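Local coordinates for protein argonaute (Methanocaldococcus jannaschii, PDB 5G5S) that cuts single-stranded target DNA that pairs with a short bound DNA guide, and may thereby defend its host against invading genetic elements, at residues N172-Y181 and D440-K449; V517-D525 and A684-V693. All coordinates share one frame; numbering follows the deposited sequence.

Interaction 1: N172-Y181 and D440-K449; sequences NRDKALLEEY and DNDYYEILKK
Leu177 lies over one face of the Tyr443 ring, its CD2 3.8 Å from the ring centroid and 13° off the normal, a CH-pi contact. The two branches of the leucine share the ring: CD2 sits above its centre and also meets CB of Asp442, while CD1 reaches the phenol end. At the ring edge, in its plane, stands Asp174, whose OD2 is 3.6 Å from Tyr443 OH. The other oxygen of this carboxylate, OD1, turns its anti lone pair to the N-H of Ala176 and caps the start of helix 175-179. Glu180 runs along the helix 442-449 from CB to tip. Its CB rests by the carboxyl carbon of Asp442; CG of Glu180, set beside the backbone N (chi1 -81°), touches both Asp442 O and, at 3.6 Å, Ile446 CD1. The chain then bends at chi2 and lays the carboxylate against the helix, Glu180 OE1 3.3 Å from Glu445 CB and OE2 beside Ile446 CD1. Here a short helix of the PAZ domain crosses a helix of the Mid domain nearly perpendicularly, at 93°, with axes 9.5 Å apart; these domains separate when guide DNA binds. Ile446 fills the crossing, its CD1 3.9 Å from Ala176 CB. Lys449 sends its chain, bent at chi3, across Glu179, and NZ forms a 2.8 Å salt bridge to OE1 on the anti side of that carboxylate. The same ammonium bonds to Lys698 O and lies near Glu180 OE2, whose negative charge it would partly offset; on the other oxygen, Glu180 OE1 comes within 4.1 Å of Asp442 OD1, a like-charge approach. Behind Ile446 and Leu447, Ile412 of helix 412-420 covers the Mid-domain helix.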
loop_
_atom_site.group_PDB
_atom_site.type_symbol
_atom_site.label_atom_id
_atom_site.label_comp_id
_atom_site.label_asym_id
_atom_site.label_seq_id
_atom_site.Cartn_x
_atom_site.Cartn_y
_atom_site.Cartn_z
ATOM N N ASN A 172 -4.467 -20.285 -14.429
ATOM C CA ASN A 172 -4.910 -21.661 -14.701
ATOM C C ASN A 172 -6.368 -21.756 -15.164
ATOM O O ASN A 172 -7.077 -22.700 -14.812
ATOM C CB ASN A 172 -4.611 -22.579 -13.499
ATOM C CG ASN A 172 -3.133 -22.847 -13.285
ATOM O OD1 ASN A 172 -2.412 -23.331 -14.183
ATOM N ND2 ASN A 172 -2.659 -22.563 -12.077
ATOM N N ARG A 173 -6.803 -20.765 -15.967
ATOM C CA ARG A 173 -8.156 -20.628 -16.495
ATOM C C ARG A 173 -9.256 -20.792 -15.414
ATOM O O ARG A 173 -10.250 -21.494 -15.627
ATOM C CB ARG A 173 -8.373 -21.495 -17.748
ATOM C CG ARG A 173 -7.491 -21.075 -18.926
ATOM C CD ARG A 173 -7.929 -21.699 -20.229
ATOM N NE ARG A 173 -7.288 -21.060 -21.379
ATOM C CZ ARG A 173 -7.618 -21.285 -22.648
ATOM N NH1 ARG A 173 -8.588 -22.142 -22.947
ATOM N NH2 ARG A 173 -6.986 -20.653 -23.626
ATOM N N ASP A 174 -9.070 -20.093 -14.261
ATOM C CA ASP A 174 -9.961 -20.094 -13.095
ATOM C C ASP A 174 -10.363 -18.653 -12.739
ATOM O O ASP A 174 -9.491 -17.844 -12.408
ATOM C CB ASP A 174 -9.246 -20.760 -11.897
ATOM C CG ASP A 174 -10.147 -21.323 -10.806
ATOM O OD1 ASP A 174 -11.032 -20.578 -10.316
ATOM O OD2 ASP A 174 -9.923 -22.485 -10.393
ATOM N N LYS A 175 -11.678 -18.339 -12.787
ATOM C CA LYS A 175 -12.226 -17.006 -12.479
ATOM C C LYS A 175 -11.909 -16.541 -11.053
ATOM O O LYS A 175 -11.733 -15.342 -10.820
ATOM C CB LYS A 175 -13.741 -16.964 -12.731
ATOM N N ALA A 176 -11.835 -17.496 -10.105
ATOM C CA ALA A 176 -11.511 -17.232 -8.702
ATOM C C ALA A 176 -10.056 -16.756 -8.552
ATOM O O ALA A 176 -9.835 -15.748 -7.887
ATOM C CB ALA A 176 -11.760 -18.470 -7.860
ATOM N N LEU A 177 -9.082 -17.438 -9.214
ATOM C CA LEU A 177 -7.661 -17.066 -9.174
ATOM C C LEU A 177 -7.439 -15.687 -9.755
ATOM O O LEU A 177 -6.548 -14.977 -9.295
ATOM C CB LEU A 177 -6.760 -18.077 -9.911
ATOM C CG LEU A 177 -6.331 -19.365 -9.191
ATOM C CD1 LEU A 177 -5.159 -19.995 -9.906
ATOM C CD2 LEU A 177 -5.926 -19.117 -7.731
ATOM N N LEU A 178 -8.251 -15.304 -10.755
ATOM C CA LEU A 178 -8.206 -13.991 -11.386
ATOM C C LEU A 178 -8.513 -12.871 -10.375
ATOM O O LEU A 178 -7.844 -11.840 -10.396
ATOM C CB LEU A 178 -9.171 -13.930 -12.581
ATOM C CG LEU A 178 -8.975 -12.763 -13.546
ATOM C CD1 LEU A 178 -7.648 -12.864 -14.274
ATOM C CD2 LEU A 178 -10.106 -12.687 -14.544
ATOM N N GLU A 179 -9.488 -13.101 -9.469
ATOM C CA GLU A 179 -9.892 -12.151 -8.418
ATOM C C GLU A 179 -8.741 -11.850 -7.451
ATOM O O GLU A 179 -8.608 -10.717 -6.997
ATOM C CB GLU A 179 -11.140 -12.642 -7.665
ATOM C CG GLU A 179 -12.346 -12.832 -8.572
ATOM C CD GLU A 179 -13.636 -13.337 -7.956
ATOM O OE1 GLU A 179 -13.594 -13.963 -6.871
ATOM O OE2 GLU A 179 -14.694 -13.141 -8.593
ATOM N N GLU A 180 -7.874 -12.846 -7.195
ATOM C CA GLU A 180 -6.686 -12.715 -6.349
ATOM C C GLU A 180 -5.640 -11.754 -6.946
ATOM O O GLU A 180 -4.688 -11.390 -6.253
ATOM C CB GLU A 180 -6.056 -14.097 -6.104
ATOM C CG GLU A 180 -6.727 -14.897 -5.004
ATOM C CD GLU A 180 -6.994 -14.147 -3.715
ATOM O OE1 GLU A 180 -6.034 -13.584 -3.137
ATOM O OE2 GLU A 180 -8.174 -14.097 -3.298
ATOM N N TYR A 181 -5.809 -11.373 -8.234
ATOM C CA TYR A 181 -4.924 -10.470 -8.967
ATOM C C TYR A 181 -5.407 -9.018 -8.991
ATOM O O TYR A 181 -4.727 -8.158 -9.552
ATOM C CB TYR A 181 -4.537 -11.049 -10.352
ATOM C CG TYR A 181 -3.545 -12.184 -10.213
ATOM C CD1 TYR A 181 -3.968 -13.469 -9.889
ATOM C CD2 TYR A 181 -2.175 -11.946 -10.267
ATOM C CE1 TYR A 181 -3.056 -14.500 -9.667
ATOM C CE2 TYR A 181 -1.252 -12.967 -10.048
ATOM C CZ TYR A 181 -1.698 -14.247 -9.758
ATOM O OH TYR A 181 -0.797 -15.258 -9.535
ATOM N N ASP A 440 0.067 -21.298 -6.723
ATOM C CA ASP A 440 -1.147 -21.957 -6.245
ATOM C C ASP A 440 -1.522 -21.610 -4.799
ATOM O O ASP A 440 -2.629 -21.942 -4.386
ATOM C CB ASP A 440 -1.071 -23.486 -6.467
ATOM C CG ASP A 440 -1.315 -23.986 -7.887
ATOM O OD1 ASP A 440 -1.226 -23.169 -8.836
ATOM O OD2 ASP A 440 -1.561 -25.203 -8.054
ATOM N N ASN A 441 -0.636 -20.911 -4.044
ATOM C CA ASN A 441 -0.906 -20.444 -2.667
ATOM C C ASN A 441 -2.143 -19.523 -2.608
ATOM O O ASN A 441 -2.767 -19.400 -1.558
ATOM C CB ASN A 441 0.311 -19.719 -2.075
ATOM C CG ASN A 441 1.343 -20.608 -1.422
ATOM O OD1 ASN A 441 1.045 -21.688 -0.887
ATOM N ND2 ASN A 441 2.584 -20.136 -1.402
ATOM N N ASP A 442 -2.503 -18.900 -3.750
ATOM C CA ASP A 442 -3.679 -18.051 -3.907
ATOM C C ASP A 442 -4.984 -18.831 -3.706
ATOM O O ASP A 442 -5.991 -18.224 -3.344
ATOM C CB ASP A 442 -3.653 -17.321 -5.261
ATOM C CG ASP A 442 -2.702 -16.130 -5.305
ATOM O OD1 ASP A 442 -2.531 -15.458 -4.254
ATOM O OD2 ASP A 442 -2.160 -15.844 -6.394
ATOM N N TYR A 443 -4.956 -20.178 -3.901
ATOM C CA TYR A 443 -6.106 -21.055 -3.671
ATOM C C TYR A 443 -6.461 -21.075 -2.181
ATOM O O TYR A 443 -7.634 -21.192 -1.840
ATOM C CB TYR A 443 -5.859 -22.480 -4.200
ATOM C CG TYR A 443 -5.993 -22.640 -5.703
ATOM C CD1 TYR A 443 -7.211 -22.425 -6.343
ATOM C CD2 TYR A 443 -4.923 -23.089 -6.474
ATOM C CE1 TYR A 443 -7.345 -22.593 -7.721
ATOM C CE2 TYR A 443 -5.049 -23.276 -7.851
ATOM C CZ TYR A 443 -6.264 -23.031 -8.471
ATOM O OH TYR A 443 -6.391 -23.214 -9.831
ATOM N N TYR A 444 -5.454 -20.904 -1.297
ATOM C CA TYR A 444 -5.655 -20.807 0.153
ATOM C C TYR A 444 -6.380 -19.510 0.497
ATOM O O TYR A 444 -7.216 -19.499 1.402
ATOM C CB TYR A 444 -4.324 -20.906 0.919
ATOM C CG TYR A 444 -3.658 -22.269 0.854
ATOM C CD1 TYR A 444 -4.340 -23.422 1.239
ATOM C CD2 TYR A 444 -2.319 -22.395 0.493
ATOM C CE1 TYR A 444 -3.726 -24.676 1.195
ATOM C CE2 TYR A 444 -1.686 -23.637 0.476
ATOM C CZ TYR A 444 -2.398 -24.776 0.813
ATOM O OH TYR A 444 -1.786 -25.999 0.792
ATOM N N GLU A 445 -6.086 -18.427 -0.254
ATOM C CA GLU A 445 -6.735 -17.117 -0.112
ATOM C C GLU A 445 -8.177 -17.207 -0.652
ATOM O O GLU A 445 -9.079 -16.565 -0.106
ATOM C CB GLU A 445 -5.936 -16.021 -0.849
ATOM C CG GLU A 445 -4.574 -15.694 -0.245
ATOM C CD GLU A 445 -4.591 -15.156 1.173
ATOM O OE1 GLU A 445 -5.438 -14.284 1.481
ATOM O OE2 GLU A 445 -3.757 -15.621 1.983
ATOM N N ILE A 446 -8.387 -18.029 -1.714
ATOM C CA ILE A 446 -9.712 -18.306 -2.294
ATOM C C ILE A 446 -10.558 -19.003 -1.233
ATOM O O ILE A 446 -11.715 -18.632 -1.045
ATOM C CB ILE A 446 -9.629 -19.103 -3.642
ATOM C CG1 ILE A 446 -9.075 -18.232 -4.788
ATOM C CG2 ILE A 446 -10.959 -19.767 -4.047
ATOM C CD1 ILE A 446 -9.774 -16.868 -4.966
ATOM N N LEU A 447 -9.951 -19.966 -0.504
ATOM C CA LEU A 447 -10.599 -20.708 0.574
ATOM C C LEU A 447 -11.054 -19.781 1.700
ATOM O O LEU A 447 -12.197 -19.877 2.112
ATOM C CB LEU A 447 -9.708 -21.856 1.104
ATOM C CG LEU A 447 -10.381 -22.850 2.083
ATOM C CD1 LEU A 447 -11.469 -23.656 1.400
ATOM C CD2 LEU A 447 -9.364 -23.779 2.717
ATOM N N LYS A 448 -10.195 -18.855 2.150
ATOM C CA LYS A 448 -10.524 -17.896 3.217
ATOM C C LYS A 448 -11.714 -16.998 2.879
ATOM O O LYS A 448 -12.611 -16.814 3.710
ATOM C CB LYS A 448 -9.316 -17.036 3.568
ATOM C CG LYS A 448 -8.205 -17.805 4.257
ATOM C CD LYS A 448 -7.276 -16.870 5.031
ATOM C CE LYS A 448 -6.388 -16.013 4.167
ATOM N NZ LYS A 448 -5.386 -15.287 4.993
ATOM N N LYS A 449 -11.691 -16.434 1.665
ATOM C CA LYS A 449 -12.698 -15.538 1.118
ATOM C C LYS A 449 -14.079 -16.210 1.084
ATOM O O LYS A 449 -15.025 -15.677 1.662
ATOM C CB LYS A 449 -12.251 -15.051 -0.270
ATOM C CG LYS A 449 -13.183 -14.061 -0.942
ATOM C CD LYS A 449 -12.597 -13.595 -2.257
ATOM C CE LYS A 449 -12.932 -14.472 -3.440
ATOM N NZ LYS A 449 -12.027 -14.203 -4.590
#

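Interaction 2: V517-D525 and A684-V693; sequences VGGCTVVYD and APIHYADKFV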
loop_
_atom_site.group_PDB
_atom_site.type_symbol
_atom_site.label_atom_id
_atom_site.label_comp_id
_atom_site.label_asym_id
_atom_site.label_seq_id
_atom_site.Cartn_x
_atom_site.Cartn_y
_atom_site.Cartn_z
ATOM N N VAL A 517 -18.938 1.587 -3.882
ATOM C CA VAL A 517 -17.980 1.826 -2.789
ATOM C C VAL A 517 -16.635 2.231 -3.416
ATOM O O VAL A 517 -16.013 1.439 -4.124
ATOM C CB VAL A 517 -17.841 0.601 -1.834
ATOM C CG1 VAL A 517 -16.830 0.872 -0.719
ATOM C CG2 VAL A 517 -19.191 0.194 -1.249
ATOM N N GLY A 518 -16.223 3.465 -3.166
ATOM C CA GLY A 518 -14.989 4.005 -3.719
ATOM C C GLY A 518 -13.787 4.029 -2.802
ATOM O O GLY A 518 -12.674 4.304 -3.258
ATOM N N GLY A 519 -14.004 3.763 -1.520
ATOM C CA GLY A 519 -12.921 3.788 -0.560
ATOM C C GLY A 519 -13.214 3.222 0.807
ATOM O O GLY A 519 -14.233 2.563 1.033
ATOM N N CYS A 520 -12.283 3.481 1.721
ATOM C CA CYS A 520 -12.335 2.997 3.088
ATOM C C CYS A 520 -11.560 3.921 3.967
ATOM O O CYS A 520 -10.520 4.430 3.563
ATOM C CB CYS A 520 -11.785 1.571 3.168
ATOM S SG CYS A 520 -11.755 0.865 4.839
ATOM N N THR A 521 -12.051 4.103 5.191
ATOM C CA THR A 521 -11.389 4.834 6.258
ATOM C C THR A 521 -11.230 3.837 7.412
ATOM O O THR A 521 -12.200 3.177 7.808
ATOM C CB THR A 521 -12.174 6.102 6.671
ATOM O OG1 THR A 521 -12.248 6.983 5.552
ATOM C CG2 THR A 521 -11.506 6.858 7.813
ATOM N N VAL A 522 -10.004 3.692 7.909
ATOM C CA VAL A 522 -9.747 2.871 9.084
ATOM C C VAL A 522 -9.500 3.863 10.218
ATOM O O VAL A 522 -8.570 4.657 10.158
ATOM C CB VAL A 522 -8.685 1.750 8.911
ATOM C CG1 VAL A 522 -8.472 0.988 10.213
ATOM C CG2 VAL A 522 -9.130 0.773 7.833
ATOM N N VAL A 523 -10.439 3.909 11.168
ATOM C CA VAL A 523 -10.428 4.843 12.286
ATOM C C VAL A 523 -9.725 4.264 13.511
ATOM O O VAL A 523 -10.140 3.243 14.050
ATOM C CB VAL A 523 -11.867 5.339 12.609
ATOM C CG1 VAL A 523 -11.854 6.404 13.705
ATOM C CG2 VAL A 523 -12.583 5.854 11.356
ATOM N N TYR A 524 -8.672 4.949 13.959
ATOM C CA TYR A 524 -7.907 4.615 15.150
ATOM C C TYR A 524 -8.150 5.671 16.207
ATOM O O TYR A 524 -8.249 6.844 15.876
ATOM C CB TYR A 524 -6.403 4.535 14.830
ATOM C CG TYR A 524 -5.972 3.193 14.287
ATOM C CD1 TYR A 524 -6.492 2.701 13.089
ATOM C CD2 TYR A 524 -5.029 2.423 14.952
ATOM C CE1 TYR A 524 -6.101 1.462 12.588
ATOM C CE2 TYR A 524 -4.625 1.185 14.454
ATOM C CZ TYR A 524 -5.162 0.713 13.269
ATOM O OH TYR A 524 -4.777 -0.500 12.773
ATOM N N ASP A 525 -8.228 5.264 17.477
ATOM C CA ASP A 525 -8.393 6.220 18.568
ATOM C C ASP A 525 -7.022 6.668 19.089
ATOM O O ASP A 525 -5.994 6.248 18.542
ATOM C CB ASP A 525 -9.309 5.665 19.683
ATOM C CG ASP A 525 -8.828 4.431 20.435
ATOM O OD1 ASP A 525 -7.636 4.073 20.303
ATOM O OD2 ASP A 525 -9.630 3.855 21.196
ATOM N N ALA A 684 -0.295 1.382 10.386
ATOM C CA ALA A 684 -1.477 0.502 10.373
ATOM C C ALA A 684 -2.818 1.112 9.856
ATOM O O ALA A 684 -3.460 0.443 9.045
ATOM C CB ALA A 684 -1.650 -0.204 11.711
ATOM N N PRO A 685 -3.234 2.368 10.197
ATOM C CA PRO A 685 -4.502 2.892 9.639
ATOM C C PRO A 685 -4.577 2.892 8.104
ATOM O O PRO A 685 -5.562 2.389 7.539
ATOM C CB PRO A 685 -4.598 4.303 10.232
ATOM C CG PRO A 685 -3.751 4.250 11.464
ATOM C CD PRO A 685 -2.633 3.339 11.139
ATOM N N ILE A 686 -3.520 3.421 7.432
ATOM C CA ILE A 686 -3.446 3.478 5.967
ATOM C C ILE A 686 -3.202 2.086 5.349
ATOM O O ILE A 686 -3.839 1.748 4.349
ATOM C CB ILE A 686 -2.529 4.629 5.426
ATOM C CG1 ILE A 686 -2.574 4.725 3.876
ATOM C CG2 ILE A 686 -1.090 4.552 5.976
ATOM C CD1 ILE A 686 -1.897 5.916 3.260
ATOM N N HIS A 687 -2.337 1.267 5.988
ATOM C CA HIS A 687 -2.028 -0.112 5.575
ATOM C C HIS A 687 -3.302 -0.986 5.496
ATOM O O HIS A 687 -3.484 -1.716 4.527
ATOM C CB HIS A 687 -0.990 -0.742 6.540
ATOM C CG HIS A 687 -0.784 -2.211 6.350
ATOM N ND1 HIS A 687 0.093 -2.701 5.391
ATOM C CD2 HIS A 687 -1.343 -3.257 7.003
ATOM C CE1 HIS A 687 0.031 -4.015 5.482
ATOM N NE2 HIS A 687 -0.830 -4.400 6.427
ATOM N N TYR A 688 -4.145 -0.929 6.539
ATOM C CA TYR A 688 -5.374 -1.706 6.621
ATOM C C TYR A 688 -6.498 -1.160 5.741
ATOM O O TYR A 688 -7.298 -1.951 5.248
ATOM C CB TYR A 688 -5.800 -1.953 8.080
ATOM C CG TYR A 688 -4.899 -2.930 8.811
ATOM C CD1 TYR A 688 -4.664 -4.208 8.303
ATOM C CD2 TYR A 688 -4.351 -2.609 10.050
ATOM C CE1 TYR A 688 -3.863 -5.123 8.987
ATOM C CE2 TYR A 688 -3.553 -3.517 10.744
ATOM C CZ TYR A 688 -3.301 -4.769 10.202
ATOM O OH TYR A 688 -2.494 -5.653 10.872
ATOM N N ALA A 689 -6.536 0.171 5.506
ATOM C CA ALA A 689 -7.494 0.793 4.584
ATOM C C ALA A 689 -7.223 0.245 3.158
ATOM O O ALA A 689 -8.165 -0.117 2.442
ATOM C CB ALA A 689 -7.345 2.308 4.591
ATOM N N ASP A 690 -5.930 0.157 2.775
ATOM C CA ASP A 690 -5.512 -0.366 1.479
ATOM C C ASP A 690 -5.859 -1.854 1.331
ATOM O O ASP A 690 -6.351 -2.256 0.281
ATOM C CB ASP A 690 -4.022 -0.105 1.220
ATOM C CG ASP A 690 -3.563 -0.620 -0.134
ATOM O OD1 ASP A 690 -4.069 -0.116 -1.169
ATOM O OD2 ASP A 690 -2.750 -1.569 -0.163
ATOM N N LYS A 691 -5.647 -2.650 2.400
ATOM C CA LYS A 691 -5.965 -4.078 2.445
ATOM C C LYS A 691 -7.479 -4.350 2.330
ATOM O O LYS A 691 -7.873 -5.383 1.777
ATOM C CB LYS A 691 -5.391 -4.717 3.723
ATOM C CG LYS A 691 -3.936 -5.188 3.592
ATOM C CD LYS A 691 -3.486 -5.876 4.877
ATOM C CE LYS A 691 -2.364 -6.880 4.674
ATOM N NZ LYS A 691 -1.732 -7.297 5.966
ATOM N N PHE A 692 -8.321 -3.437 2.849
ATOM C CA PHE A 692 -9.771 -3.584 2.771
ATOM C C PHE A 692 -10.257 -3.290 1.358
ATOM O O PHE A 692 -11.095 -4.027 0.837
ATOM C CB PHE A 692 -10.507 -2.734 3.824
ATOM C CG PHE A 692 -12.018 -2.823 3.714
ATOM C CD1 PHE A 692 -12.711 -3.893 4.264
ATOM C CD2 PHE A 692 -12.738 -1.872 2.997
ATOM C CE1 PHE A 692 -14.096 -3.989 4.136
ATOM C CE2 PHE A 692 -14.127 -1.966 2.876
ATOM C CZ PHE A 692 -14.795 -3.021 3.450
ATOM N N VAL A 693 -9.713 -2.230 0.733
ATOM C CA VAL A 693 -10.047 -1.829 -0.640
ATOM C C VAL A 693 -9.687 -2.949 -1.634
ATOM O O VAL A 693 -10.511 -3.266 -2.500
ATOM C CB VAL A 693 -9.512 -0.409 -0.997
ATOM C CG1 VAL A 693 -9.695 -0.079 -2.481
ATOM C CG2 VAL A 693 -10.206 0.651 -0.140
#
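The ring of Tyr524 takes Pro685 on one face: CG of the proline stands 3.7 Å from the ring centroid, 18° off the normal and displaced toward the rim, a CH-pi contact with the two side chains crossing at about a right angle. The phenol oxygen of Tyr524 reaches on to the helix, 3.3 Å from Ala684 CB, and meets the edge of the Tyr688 ring, near its plane, at CD2. Against one face of Tyr688 lies CD2 of His687, offset from the centre. The third ring, Phe692, receives Cys520 obliquely, a sulfur-aromatic contact: Cys520 SG is 3.4 Å from Phe692 CD2, and from the ring centroid it stands 49° off the normal. The sulfur gets there because it is anti to the backbone N, while CB of Cys520 packs on CG2 of Val693. Between these aromatic ends Val522 presses CG2 onto the helix backbone, 3.5 Å from Ala689 N and 4.0 Å from Ala689 CB; its CB approaches Pro685 O. No hydrogen bond joins the two segments, and the hydroxyl of Tyr688 bonds to Ser671, which interacts with guide DNA. The helix also carries Asp690, on its far side from the strand, probably one of the catalytic manganese ligands. Cys520, Val522 and Tyr524 form one face of strand 517-525, which runs antiparallel to both 501-506 and 530-537 in the sheet of the RNase H-like PIWI fold; a beta bulge at Gly518 and Gly519 faces Ile536, and helix 684-697 packs on this sheet, roughly antiparallel to the strand (146°), while Phe692 stacks edge-to-face with Phe714 near the C-terminus.

Interaction 1 is a partly buried junction between domains, whereas interaction 2 lies deep within the PIWI domain, nearer the centre of the chain. They share no helix or strand, and their nearest atoms are about 9 Å apart. Helix meets helix in 172-181 and 440-449, with carboxylates and an ammonium group beside a patch of leucine, isoleucine and tyrosine; strand meets helix in 517-525 and 684-693, through methyls, rings and a sulfur. One indirect tie exists: Lys698, whose carbonyl accepts a bond from Lys449 of interaction 1, comes directly after helix 684-697, the helix used by interaction 2.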